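Local coordinates for Lmo2184 protein (Listeria monocytogenes serovar 1/2a, PDB 5JOQ), which serves as the substrate-binding protein of an ABC transporter, a lipoprotein of the cell membrane that probably binds heme for iron uptake, at the interface of chains A and B. Residues are numbered along the deposited sequence; one frame, centred on the assembly and turned at random. Chains: chain A/B, Lmo2184 protein.

Contact 1: the interface of chains A and B. Residues chain A 237-238, 241; chain B 99-100, 103, 208, 270.
A:Lys237, in helix 233-245, reaches across to B:Asp103 in helix 101-110, where helix 233-245 of chain A packs against the surface of a second copy of this solute-binding protein in a mixed polar and apolar patch. The charged pair comes first: the ammonium NZ of A:Lys237 forms a salt bridge and hydrogen bond with the carboxylate OD2 of B:Asp103 at 3.1 Å. The two side chains arrive from opposite directions, and the ammonium group approaches from above the carboxylate plane, 49° out of it. On its own helix the lysine has a second acidic neighbour one turn on, with NZ of A:Lys237 3.8 Å from OE2 of A:Glu241, and two carboxylates flanking one ammonium would probably favour its charged form.

Water 1 links these groups further. It lies 3.1 Å from NZ of A:Lys237 and also bonds the carboxylate OE2 of A:Glu241. The backbone carbonyl O of B:Thr99 is 2.8 Å from water 1, so that one solvent molecule ties both chain A side chains to the backbone of 3-10 helix 98-100.

The same side chains also make apolar contacts. With CG anti to the backbone N (chi1 -176°) and a bend at chi2, the lysine chain carries CE to the methyl CD2 of B:Leu100, the two side chains meeting tip to tip. B:Met270 crosses the lysine at about a right angle and touches its CG through CE. A:Glu241, also bent at chi2, places its carboxylate beside the CD2-CE2 side of the B:Tyr208 ring, the two planes 54° apart rather than stacked. OE1 of A:Glu241 lies 3.6 Å from CD2 of B:Tyr208, while its other carboxylate oxygen, OE2, is 3.7 Å from the methyl CG2 of B:Thr99.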
ATOM      1  N   LYS A 237       1.398  -4.729 -10.149  1.00 12.98           N
ATOM      2  CA  LYS A 237       1.709  -4.681 -11.567  1.00 14.76           C
ATOM      3  C   LYS A 237       3.104  -4.112 -11.777  1.00 15.84           C
ATOM      4  O   LYS A 237       3.852  -4.592 -12.569  1.00 14.82           O
ATOM      5  CB  LYS A 237       0.681  -3.883 -12.355  1.00 14.52           C
ATOM      6  CG  LYS A 237       0.922  -3.906 -13.852  1.00 17.31           C
ATOM      7  CD  LYS A 237       1.149  -5.307 -14.379  1.00 20.36           C
ATOM      8  CE  LYS A 237       1.497  -5.312 -15.859  1.00 24.41           C
ATOM      9  NZ  LYS A 237       1.777  -6.648 -16.431  1.00 23.71           N
ATOM     10  N   MET A 238       3.441  -3.091 -11.019  1.00 16.96           N
ATOM     11  CA  MET A 238       4.734  -2.462 -11.085  1.00 17.55           C
ATOM     12  C   MET A 238       5.798  -3.503 -10.706  1.00 16.62           C
ATOM     13  O   MET A 238       6.834  -3.595 -11.326  1.00 13.80           O
ATOM     14  CB  MET A 238       4.717  -1.281 -10.116  1.00 22.24           C
ATOM     15  CG  MET A 238       5.961  -0.449  -9.990  1.00 25.93           C
ATOM     16  SD  MET A 238       5.648   1.125  -9.159  1.00 16.74           S
ATOM     17  CE  MET A 238       5.104   0.626  -7.545  1.00 16.02           C
ATOM     18  N   GLU A 241       6.506  -5.818 -13.626  1.00 13.19           N
ATOM     19  CA  GLU A 241       7.481  -5.288 -14.576  1.00 14.72           C
ATOM     20  C   GLU A 241       8.909  -5.405 -14.040  1.00 13.80           C
ATOM     21  O   GLU A 241       9.845  -5.632 -14.808  1.00 17.43           O
ATOM     22  CB  GLU A 241       7.200  -3.813 -14.906  1.00 17.66           C
ATOM     23  CG  GLU A 241       5.856  -3.537 -15.499  1.00 17.10           C
ATOM     24  CD  GLU A 241       5.666  -4.072 -16.914  1.00 22.33           C
ATOM     25  OE1 GLU A 241       6.633  -4.396 -17.644  1.00 18.39           O
ATOM     26  OE2 GLU A 241       4.496  -4.130 -17.305  1.00 24.13           O
TER
ATOM     27  N   THR B  99      -0.496  -3.237 -22.170  1.00 12.95           N
ATOM     28  CA  THR B  99       0.442  -3.565 -21.093  1.00 15.94           C
ATOM     29  C   THR B  99      -0.037  -4.762 -20.277  1.00 14.71           C
ATOM     30  O   THR B  99       0.785  -5.486 -19.697  1.00 15.90           O
ATOM     31  CB  THR B  99       0.668  -2.315 -20.221  1.00 14.03           C
ATOM     32  OG1 THR B  99       1.366  -1.315 -21.014  1.00 11.70           O
ATOM     33  CG2 THR B  99       1.492  -2.663 -18.937  1.00 11.83           C
ATOM     34  N   LEU B 100      -1.351  -5.012 -20.245  1.00 12.30           N
ATOM     35  CA  LEU B 100      -1.911  -6.186 -19.587  1.00 15.56           C
ATOM     36  C   LEU B 100      -2.138  -7.380 -20.515  1.00 17.55           C
ATOM     37  O   LEU B 100      -2.606  -8.415 -20.049  1.00 17.44           O
ATOM     38  CB  LEU B 100      -3.245  -5.817 -18.914  1.00 14.55           C
ATOM     39  CG  LEU B 100      -3.086  -5.378 -17.451  1.00 16.51           C
ATOM     40  CD1 LEU B 100      -2.652  -6.591 -16.545  1.00 18.45           C
ATOM     41  CD2 LEU B 100      -2.084  -4.232 -17.337  1.00 17.06           C
ATOM     42  N   ASP B 103      -0.586 -10.816 -19.557  1.00 17.61           N
ATOM     43  CA  ASP B 103      -1.254 -11.373 -18.412  1.00 18.26           C
ATOM     44  C   ASP B 103      -2.660 -11.921 -18.643  1.00 20.81           C
ATOM     45  O   ASP B 103      -3.004 -12.959 -18.131  1.00 22.37           O
ATOM     46  CB  ASP B 103      -1.353 -10.338 -17.302  1.00 23.96           C
ATOM     47  CG  ASP B 103      -0.024 -10.053 -16.652  1.00 31.83           C
ATOM     48  OD1 ASP B 103       0.932 -10.780 -16.941  1.00 30.60           O
ATOM     49  OD2 ASP B 103       0.046  -9.100 -15.869  1.00 33.33           O
ATOM     50  N   TYR B 208      10.983  -0.471 -19.799  1.00 10.53           N
ATOM     51  CA  TYR B 208      11.570  -0.410 -18.451  1.00 10.84           C
ATOM     52  C   TYR B 208      12.883  -1.174 -18.440  1.00 14.80           C
ATOM     53  O   TYR B 208      12.975  -2.281 -18.995  1.00 12.28           O
ATOM     54  CB  TYR B 208      10.626  -1.000 -17.369  1.00 10.04           C
ATOM     55  CG  TYR B 208       9.250  -0.401 -17.442  1.00 11.70           C
ATOM     56  CD1 TYR B 208       9.039   0.935 -17.101  1.00 13.40           C
ATOM     57  CD2 TYR B 208       8.169  -1.158 -17.872  1.00 13.73           C
ATOM     58  CE1 TYR B 208       7.782   1.506 -17.220  1.00 14.37           C
ATOM     59  CE2 TYR B 208       6.913  -0.595 -17.999  1.00 15.72           C
ATOM     60  CZ  TYR B 208       6.734   0.743 -17.654  1.00 17.14           C
ATOM     61  OH  TYR B 208       5.481   1.279 -17.787  1.00 21.17           O
ATOM     62  N   MET B 270       0.778   4.411 -14.741  1.00 12.84           N
ATOM     63  CA  MET B 270       1.775   3.703 -15.542  1.00 12.94           C
ATOM     64  C   MET B 270       1.477   3.820 -17.038  1.00 12.42           C
ATOM     65  O   MET B 270       2.408   3.790 -17.854  1.00 13.05           O
ATOM     66  CB  MET B 270       1.827   2.225 -15.148  1.00 18.74           C
ATOM     67  CG  MET B 270       3.212   1.618 -15.309  1.00 25.08           C
ATOM     68  SD  MET B 270       3.328  -0.065 -14.603  1.00 33.98           S
ATOM     69  CE  MET B 270       2.691  -0.958 -16.028  1.00 19.79           C
TER
HETATM   70  O   HOH W   1       3.469  -5.766 -18.897  1.00 36.75           O

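Contact 2: the interface of chains A and B. Residues chain A 241-242, 245; chain B 173, 178, 180, 208.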
ATOM      1  N   GLU A 241       6.506  -5.818 -13.626  1.00 13.19           N
ATOM      2  CA  GLU A 241       7.481  -5.288 -14.576  1.00 14.72           C
ATOM      3  C   GLU A 241       8.909  -5.405 -14.040  1.00 13.80           C
ATOM      4  O   GLU A 241       9.845  -5.632 -14.808  1.00 17.43           O
ATOM      5  CB  GLU A 241       7.200  -3.813 -14.906  1.00 17.66           C
ATOM      6  CG  GLU A 241       5.856  -3.537 -15.499  1.00 17.10           C
ATOM      7  CD  GLU A 241       5.666  -4.072 -16.914  1.00 22.33           C
ATOM      8  OE1 GLU A 241       6.633  -4.396 -17.644  1.00 18.39           O
ATOM      9  OE2 GLU A 241       4.496  -4.130 -17.305  1.00 24.13           O
ATOM     10  N   GLU A 242       9.102  -5.208 -12.737  1.00 13.54           N
ATOM     11  CA  GLU A 242      10.459  -5.267 -12.204  1.00 18.35           C
ATOM     12  C   GLU A 242      11.014  -6.693 -12.267  1.00 19.21           C
ATOM     13  O   GLU A 242      12.173  -6.906 -12.648  1.00 17.96           O
ATOM     14  CB  GLU A 242      10.473  -4.744 -10.760  1.00 19.11           C
ATOM     15  CG  GLU A 242      11.925  -4.462 -10.255  1.00 29.87           C
ATOM     16  CD  GLU A 242      12.748  -5.737  -9.892  1.00 31.48           C
ATOM     17  OE1 GLU A 242      12.175  -6.742  -9.420  1.00 30.13           O
ATOM     18  OE2 GLU A 242      13.994  -5.702 -10.069  1.00 28.10           O
ATOM     19  N   THR A 245      12.754  -7.746 -15.504  1.00 15.16           N
ATOM     20  CA  THR A 245      14.046  -7.119 -15.840  1.00 17.19           C
ATOM     21  C   THR A 245      15.179  -7.566 -14.935  1.00 21.95           C
ATOM     22  O   THR A 245      16.331  -7.180 -15.164  1.00 24.60           O
ATOM     23  CB  THR A 245      13.967  -5.598 -15.716  1.00 23.54           C
ATOM     24  OG1 THR A 245      13.939  -5.265 -14.306  1.00 27.13           O
ATOM     25  CG2 THR A 245      12.725  -5.080 -16.417  1.00 28.19           C
TER
ATOM     26  N   MET B 173      10.738   4.088 -11.639  1.00 11.43           N
ATOM     27  CA  MET B 173       9.456   3.526 -11.247  1.00  8.54           C
ATOM     28  C   MET B 173       9.729   2.398 -10.257  1.00 14.72           C
ATOM     29  O   MET B 173      10.497   1.493 -10.571  1.00 13.56           O
ATOM     30  CB  MET B 173       8.697   2.960 -12.481  1.00  9.15           C
ATOM     31  CG  MET B 173       7.400   2.345 -12.133  1.00 12.81           C
ATOM     32  SD  MET B 173       6.553   1.583 -13.537  1.00 14.24           S
ATOM     33  CE  MET B 173       7.534   0.125 -13.936  1.00 10.82           C
ATOM     34  N   SER B 178      14.606  -1.643  -5.903  0.53 22.28           N
ATOM     35  CA  SER B 178      14.163  -2.287  -7.139  0.53 20.38           C
ATOM     36  C   SER B 178      13.671  -1.287  -8.190  0.53 16.95           C
ATOM     37  O   SER B 178      12.881  -1.656  -9.066  0.53 15.90           O
ATOM     38  CB  SER B 178      13.066  -3.320  -6.849  0.53 20.37           C
ATOM     39  OG  SER B 178      12.044  -2.764  -6.028  0.53 20.54           O
ATOM     40  N   LEU B 180      13.038   0.661 -11.424  1.00 11.33           N
ATOM     41  CA  LEU B 180      13.251   0.531 -12.862  1.00 14.13           C
ATOM     42  C   LEU B 180      13.507   1.902 -13.486  1.00 14.18           C
ATOM     43  O   LEU B 180      12.901   2.895 -13.089  1.00 13.20           O
ATOM     44  CB  LEU B 180      12.018  -0.069 -13.540  1.00 10.92           C
ATOM     45  CG  LEU B 180      11.743  -1.530 -13.138  1.00 16.74           C
ATOM     46  CD1 LEU B 180      10.385  -1.959 -13.665  1.00 13.90           C
ATOM     47  CD2 LEU B 180      12.816  -2.434 -13.733  1.00 21.40           C
ATOM     48  N   TYR B 208      10.983  -0.471 -19.799  1.00 10.53           N
ATOM     49  CA  TYR B 208      11.570  -0.410 -18.451  1.00 10.84           C
ATOM     50  C   TYR B 208      12.883  -1.174 -18.440  1.00 14.80           C
ATOM     51  O   TYR B 208      12.975  -2.281 -18.995  1.00 12.28           O
ATOM     52  CB  TYR B 208      10.626  -1.000 -17.369  1.00 10.04           C
ATOM     53  CG  TYR B 208       9.250  -0.401 -17.442  1.00 11.70           C
ATOM     54  CD1 TYR B 208       9.039   0.935 -17.101  1.00 13.40           C
ATOM     55  CD2 TYR B 208       8.169  -1.158 -17.872  1.00 13.73           C
ATOM     56  CE1 TYR B 208       7.782   1.506 -17.220  1.00 14.37           C
ATOM     57  CE2 TYR B 208       6.913  -0.595 -17.999  1.00 15.72           C
ATOM     58  CZ  TYR B 208       6.734   0.743 -17.654  1.00 17.14           C
ATOM     59  OH  TYR B 208       5.481   1.279 -17.787  1.00 21.17           O
TER
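A:Glu242 and A:Thr245 lie in the last turn of helix 233-245, where phi/psi moves from a regular -68/-41° at the glutamate to -96/-6° at the threonine, and they face B:Leu180 at the start of strand 180-182 and B:Ser178 in the loop before it. Both chains belong to the bacterial solute-binding protein 8 family, and this patch sets a helix end of one copy against strand and loop residues of another. B:Leu180 divides its contacts between its two methyl branches. CD1 packs against the helix backbone, 3.6 Å from CA of A:Glu242, and also touches CB of A:Glu241. CD2 turns toward A:Thr245 and lies 3.8 Å from its methyl CG2, which also approaches the backbone O of B:Tyr208.

The threonine is held from within its own helix: its hydroxyl OG1 donates to the carbonyl O of A:Glu242 at 2.9 Å, with the donor tilted 17° from the carbonyl plane. A chi1 of 73° places OG1 between the backbone N and carbonyl carbon, which brings it back to the carbonyl of A:Glu242 and turns CG2 to the partner chain.

A:Glu242 runs past the loop: its methylene CG meets CB of B:Ser178 at 3.8 Å, and the carboxylate carbon CD also lies near that CB. B:Met173, from strand 168-173, adds a thin contact, its CE 4.1 Å from CB of A:Glu241. The same methyl rests 3.5 Å above the plane of the B:Tyr208 ring, offset toward the rim, and so supports the tyrosine from within chain B.

The centres of the C-alpha atoms of contact 1 and contact 2 lie about 9 Å apart, and both contacts draw on helix 233-245 of chain A. They share A:Glu241 and B:Tyr208, so the two patches form one continuous surface in which contact 1 supplies charged and water-mediated links and contact 2 supplies van der Waals packing near the helix end. On chain B the partners come from segments well separated in sequence. The pairing is not an exact two-fold, and the deposited assembly holds three copies; this association may be a product of crystal packing rather than a biological oligomer.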